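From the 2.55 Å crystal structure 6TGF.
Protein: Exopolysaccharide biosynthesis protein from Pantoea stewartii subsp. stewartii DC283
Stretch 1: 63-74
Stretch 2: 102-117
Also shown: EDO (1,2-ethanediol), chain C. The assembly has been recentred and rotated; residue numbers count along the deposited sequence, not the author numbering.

Stretch 1 63-74: FWQNFQGKLWIG
Stretch 2, residues 102-117: TQPITLNKGNFDQFVK

Two helix-and-strand segments of one chain meet here as a short antiparallel strand pair, flanked at one end by a glutamine side chain that imitates a strand and at the other by a tryptophan seated on a helix.

Stretch 1 ends its helix at 63-66, leaves helical phi/psi at Phe67 (-54/130) and runs as a strand from 69 to 74; stretch 2 pairs strand 105-107 against it, then enters helix 109-117. The strand axes approach to 4.5 Å, with directions 141° apart. Gly69 faces Leu107 (CA-CA 5.3 Å) and Leu71 faces Ile105 (4.8 Å) as hydrogen-bonded pairs, with Lys70 and Thr106 (4.7 Å) the non-hydrogen-bonded pair between them. Gly69 N to Leu107 O and Leu107 N to Gly69 O are both 3.0 Å; Leu71 N to Ile105 O and Ile105 N to Leu71 O are both 2.7 Å.

Beyond Ile105 a cis peptide precedes Pro104, and the amide of Gln103 (chi1 m, chi2 t) continues the ladder: Ile73 N donates to Gln103 OE1 at 2.7 Å, while Gln103 NE2 donates to Ile73 O at 3.1 Å. One carboxamide thus satisfies both backbone polar groups of Ile73. Pro104 (C-gamma endo) lays CB over the face of Trp72 (chi1 m, chi2 -88°), 3.4 Å from Trp72 CE2, a CH-pi contact.

Leu71 (t, p), Ile105 (m, t) and Leu107 (m, t) share one sheet face: Leu71 CB lies 4.0 Å from Ile105 CB and 3.9 Å from Leu107 CD1. Gly69 (178/-157) belongs to this face too, but an ideal CB there would clash with Phe67 CZ at 2.7 Å. Phe67 (chi1 t, chi2 -89°) instead brings its ring edge to Leu107, CE1 to CB 4.0 Å. Lys70 and Thr106 point to the other face.

Asn108 (chi1 p) caps the second helix, its OD1 accepting from Asn111 N at 2.9 Å; Asn111 ND2 reaches back to Thr106 O at 2.7 Å, tying helix start to strand. A water donates to Trp64 O (3.0 Å) and Phe67 O (2.6 Å) and accepts a weak bond from Lys109 N (2.9 Å), joining the end of one helix to the beginning of the other.

Trp64 (chi1 t, chi2 -25°) nestles among Lys109, Phe112, Asp113 and Val116. Its NE1 donates to Asp113 OD1 at 3.1 Å, satisfying the indole's polar atom, while Phe112 (chi1 m) turns its edge toward the indole face in an offset edge-to-face pair, the centroids of the Phe112 ring and the five-membered ring of Trp64 5.6 Å apart and the planes at 76°. Trp64 CZ2 meets Val116 CG2 at 4.0 Å.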

# COMPACT_ATOMS: atom_id res chain seq x y z
N PHE B 63 7.09 28.12 -53.13
CA PHE B 63 6.97 29.60 -53.19
C PHE B 63 8.23 30.19 -53.82
O PHE B 63 8.11 30.95 -54.81
CB PHE B 63 6.71 30.17 -51.80
CG PHE B 63 6.23 31.59 -51.78
CD1 PHE B 63 7.13 32.64 -51.81
CD2 PHE B 63 4.88 31.88 -51.73
CE1 PHE B 63 6.69 33.96 -51.80
CE2 PHE B 63 4.43 33.20 -51.71
CZ PHE B 63 5.34 34.23 -51.75
N TRP B 64 9.40 29.85 -53.27
CA TRP B 64 10.75 30.24 -53.78
C TRP B 64 10.79 30.02 -55.30
O TRP B 64 11.06 30.99 -56.04
CB TRP B 64 11.85 29.44 -53.07
CG TRP B 64 13.25 29.93 -53.28
CD1 TRP B 64 13.73 30.65 -54.33
CD2 TRP B 64 14.37 29.69 -52.41
NE1 TRP B 64 15.06 30.89 -54.18
CE2 TRP B 64 15.49 30.32 -53.01
CE3 TRP B 64 14.55 29.03 -51.19
CZ2 TRP B 64 16.76 30.30 -52.43
CZ3 TRP B 64 15.80 29.00 -50.62
CH2 TRP B 64 16.89 29.63 -51.23
N GLN B 65 10.51 28.79 -55.73
CA GLN B 65 10.69 28.30 -57.13
C GLN B 65 9.69 28.97 -58.09
O GLN B 65 10.10 29.27 -59.22
CB GLN B 65 10.53 26.78 -57.18
CG GLN B 65 11.82 26.02 -56.92
CD GLN B 65 12.77 26.03 -58.10
OE1 GLN B 65 13.97 25.82 -57.95
NE2 GLN B 65 12.24 26.28 -59.28
N ASN B 66 8.44 29.18 -57.66
CA ASN B 66 7.30 29.47 -58.56
C ASN B 66 6.83 30.92 -58.44
O ASN B 66 6.61 31.55 -59.50
CB ASN B 66 6.14 28.49 -58.33
CG ASN B 66 6.52 27.06 -58.66
OD1 ASN B 66 7.27 26.81 -59.60
ND2 ASN B 66 5.99 26.11 -57.91
N PHE B 67 6.65 31.44 -57.22
CA PHE B 67 5.99 32.74 -56.95
C PHE B 67 6.65 33.86 -57.76
O PHE B 67 7.89 33.99 -57.73
CB PHE B 67 6.01 33.12 -55.47
CG PHE B 67 5.34 34.44 -55.17
CD1 PHE B 67 6.07 35.62 -55.21
CD2 PHE B 67 3.99 34.51 -54.88
CE1 PHE B 67 5.45 36.84 -54.96
CE2 PHE B 67 3.38 35.73 -54.61
CZ PHE B 67 4.11 36.89 -54.65
N GLN B 68 5.83 34.65 -58.47
CA GLN B 68 6.20 35.94 -59.10
C GLN B 68 5.18 36.99 -58.67
O GLN B 68 3.97 36.68 -58.69
CB GLN B 68 6.24 35.80 -60.63
CG GLN B 68 7.49 35.11 -61.14
CD GLN B 68 7.37 34.67 -62.58
OE1 GLN B 68 7.99 35.23 -63.47
NE2 GLN B 68 6.54 33.66 -62.80
N GLY B 69 5.64 38.19 -58.29
CA GLY B 69 4.76 39.26 -57.80
C GLY B 69 5.51 40.51 -57.39
O GLY B 69 6.63 40.72 -57.88
N LYS B 70 4.89 41.31 -56.51
CA LYS B 70 5.36 42.67 -56.12
C LYS B 70 5.21 42.85 -54.60
O LYS B 70 4.11 42.56 -54.09
CB LYS B 70 4.56 43.74 -56.86
CG LYS B 70 4.44 43.54 -58.37
CD LYS B 70 4.70 44.80 -59.17
CE LYS B 70 4.00 44.81 -60.51
NZ LYS B 70 4.32 46.05 -61.27
N LEU B 71 6.27 43.32 -53.93
CA LEU B 71 6.31 43.57 -52.47
C LEU B 71 6.30 45.08 -52.21
O LEU B 71 7.08 45.80 -52.86
CB LEU B 71 7.57 42.91 -51.89
CG LEU B 71 7.82 43.11 -50.40
CD1 LEU B 71 6.71 42.49 -49.56
CD2 LEU B 71 9.17 42.55 -49.99
N TRP B 72 5.44 45.53 -51.29
CA TRP B 72 5.32 46.94 -50.82
C TRP B 72 5.67 47.01 -49.33
O TRP B 72 5.15 46.17 -48.57
CB TRP B 72 3.91 47.48 -51.07
CG TRP B 72 3.61 47.86 -52.49
CD1 TRP B 72 3.82 49.06 -53.09
CD2 TRP B 72 2.98 47.03 -53.49
NE1 TRP B 72 3.39 49.04 -54.39
CE2 TRP B 72 2.86 47.81 -54.66
CE3 TRP B 72 2.51 45.71 -53.50
CZ2 TRP B 72 2.30 47.30 -55.83
CZ3 TRP B 72 1.95 45.21 -54.66
CH2 TRP B 72 1.85 46.00 -55.81
N ILE B 73 6.50 47.98 -48.94
CA ILE B 73 6.78 48.34 -47.52
C ILE B 73 6.30 49.78 -47.31
O ILE B 73 6.95 50.70 -47.86
CB ILE B 73 8.28 48.19 -47.18
CG1 ILE B 73 8.89 46.90 -47.76
CG2 ILE B 73 8.51 48.29 -45.68
CD1 ILE B 73 8.31 45.63 -47.19
N GLY B 74 5.20 49.96 -46.58
CA GLY B 74 4.53 51.27 -46.40
C GLY B 74 4.49 51.70 -44.95
O GLY B 74 4.91 50.91 -44.08
N THR B 102 13.67 51.11 -55.49
CA THR B 102 12.36 51.65 -55.94
C THR B 102 11.27 50.59 -55.71
O THR B 102 11.50 49.42 -56.10
CB THR B 102 12.40 52.07 -57.41
OG1 THR B 102 13.19 51.12 -58.12
CG2 THR B 102 12.97 53.46 -57.62
N GLN B 103 10.14 50.99 -55.12
CA GLN B 103 8.97 50.11 -54.87
C GLN B 103 7.99 50.27 -56.03
O GLN B 103 7.95 51.31 -56.68
CB GLN B 103 8.33 50.46 -53.53
CG GLN B 103 9.29 50.33 -52.36
CD GLN B 103 8.58 50.32 -51.03
OE1 GLN B 103 7.64 49.55 -50.82
NE2 GLN B 103 9.01 51.17 -50.12
N PRO B 104 7.16 49.25 -56.34
CA PRO B 104 7.15 47.98 -55.61
C PRO B 104 8.38 47.11 -55.90
O PRO B 104 8.93 47.22 -56.98
CB PRO B 104 5.89 47.27 -56.13
CG PRO B 104 5.70 47.82 -57.52
CD PRO B 104 6.18 49.26 -57.44
N ILE B 105 8.77 46.27 -54.93
CA ILE B 105 9.93 45.34 -55.04
C ILE B 105 9.46 44.08 -55.78
O ILE B 105 8.56 43.40 -55.27
CB ILE B 105 10.52 45.01 -53.65
CG1 ILE B 105 10.86 46.29 -52.87
CG2 ILE B 105 11.72 44.08 -53.78
CD1 ILE B 105 11.38 46.04 -51.48
N THR B 106 10.07 43.80 -56.94
CA THR B 106 9.77 42.62 -57.80
C THR B 106 10.33 41.36 -57.13
O THR B 106 11.54 41.35 -56.83
CB THR B 106 10.34 42.81 -59.21
OG1 THR B 106 9.80 44.02 -59.74
CG2 THR B 106 10.03 41.66 -60.14
N LEU B 107 9.48 40.35 -56.92
CA LEU B 107 9.87 39.03 -56.35
C LEU B 107 9.72 37.95 -57.42
O LEU B 107 8.64 37.87 -58.03
CB LEU B 107 8.99 38.72 -55.13
CG LEU B 107 9.02 39.73 -53.99
CD1 LEU B 107 8.29 39.18 -52.77
CD2 LEU B 107 10.45 40.12 -53.61
N ASN B 108 10.78 37.16 -57.62
CA ASN B 108 10.83 35.99 -58.55
C ASN B 108 12.07 35.16 -58.19
O ASN B 108 12.93 35.70 -57.47
CB ASN B 108 10.81 36.43 -60.02
CG ASN B 108 11.92 37.39 -60.38
OD1 ASN B 108 13.08 37.18 -60.02
ND2 ASN B 108 11.58 38.45 -61.09
N LYS B 109 12.15 33.91 -58.66
CA LYS B 109 13.24 32.97 -58.29
C LYS B 109 14.60 33.65 -58.47
O LYS B 109 15.41 33.59 -57.52
CB LYS B 109 13.18 31.68 -59.13
CG LYS B 109 14.38 30.76 -58.93
CD LYS B 109 14.14 29.32 -59.30
CE LYS B 109 15.41 28.50 -59.28
NZ LYS B 109 16.14 28.58 -60.56
N GLY B 110 14.83 34.28 -59.63
CA GLY B 110 16.08 34.99 -59.95
C GLY B 110 16.45 36.00 -58.87
O GLY B 110 17.62 35.97 -58.42
N ASN B 111 15.50 36.84 -58.47
CA ASN B 111 15.67 37.88 -57.42
C ASN B 111 15.90 37.21 -56.06
O ASN B 111 16.78 37.69 -55.32
CB ASN B 111 14.50 38.86 -57.38
CG ASN B 111 14.54 39.89 -58.50
OD1 ASN B 111 15.39 39.82 -59.38
ND2 ASN B 111 13.64 40.85 -58.45
N PHE B 112 15.14 36.16 -55.75
CA PHE B 112 15.27 35.37 -54.49
C PHE B 112 16.68 34.79 -54.40
O PHE B 112 17.29 34.85 -53.32
CB PHE B 112 14.23 34.25 -54.41
CG PHE B 112 12.82 34.70 -54.10
CD1 PHE B 112 12.57 35.67 -53.14
CD2 PHE B 112 11.74 34.11 -54.74
CE1 PHE B 112 11.28 36.07 -52.85
CE2 PHE B 112 10.44 34.51 -54.44
CZ PHE B 112 10.21 35.48 -53.50
N ASP B 113 17.18 34.24 -55.51
CA ASP B 113 18.53 33.61 -55.61
C ASP B 113 19.60 34.68 -55.36
O ASP B 113 20.46 34.45 -54.49
CB ASP B 113 18.72 32.91 -56.96
CG ASP B 113 17.85 31.68 -57.14
OD1 ASP B 113 17.51 31.03 -56.13
OD2 ASP B 113 17.51 31.37 -58.30
N GLN B 114 19.52 35.81 -56.07
CA GLN B 114 20.48 36.95 -55.97
C GLN B 114 20.54 37.44 -54.52
O GLN B 114 21.66 37.65 -54.02
CB GLN B 114 20.08 38.08 -56.92
CG GLN B 114 21.20 39.07 -57.21
CD GLN B 114 22.31 38.47 -58.04
OE1 GLN B 114 22.12 37.51 -58.78
NE2 GLN B 114 23.50 39.05 -57.92
N PHE B 115 19.37 37.62 -53.89
CA PHE B 115 19.20 38.12 -52.50
C PHE B 115 19.95 37.20 -51.53
O PHE B 115 20.74 37.70 -50.70
CB PHE B 115 17.71 38.21 -52.15
CG PHE B 115 17.40 38.90 -50.85
CD1 PHE B 115 17.50 40.28 -50.73
CD2 PHE B 115 16.99 38.18 -49.74
CE1 PHE B 115 17.21 40.92 -49.53
CE2 PHE B 115 16.70 38.81 -48.54
CZ PHE B 115 16.81 40.18 -48.44
N VAL B 116 19.72 35.89 -51.65
CA VAL B 116 20.37 34.83 -50.82
C VAL B 116 21.86 34.76 -51.16
O VAL B 116 22.67 34.75 -50.21
CB VAL B 116 19.67 33.47 -51.03
CG1 VAL B 116 20.48 32.31 -50.45
CG2 VAL B 116 18.26 33.47 -50.46
N LYS B 117 22.20 34.73 -52.45
CA LYS B 117 23.59 34.62 -52.97
C LYS B 117 24.45 35.76 -52.43
O LYS B 117 25.62 35.51 -52.07
CB LYS B 117 23.61 34.64 -54.51
CG LYS B 117 24.53 33.62 -55.15
CD LYS B 117 24.61 33.70 -56.66
CE LYS B 117 23.29 33.42 -57.35
NZ LYS B 117 23.49 33.08 -58.77
C1 EDO C . 15.87 27.45 -55.81
O1 EDO C . 17.15 27.90 -55.41
C2 EDO C . 15.43 26.22 -55.10
O2 EDO C . 15.36 26.37 -53.69
O HOH W 1 9.79 32.30 -58.40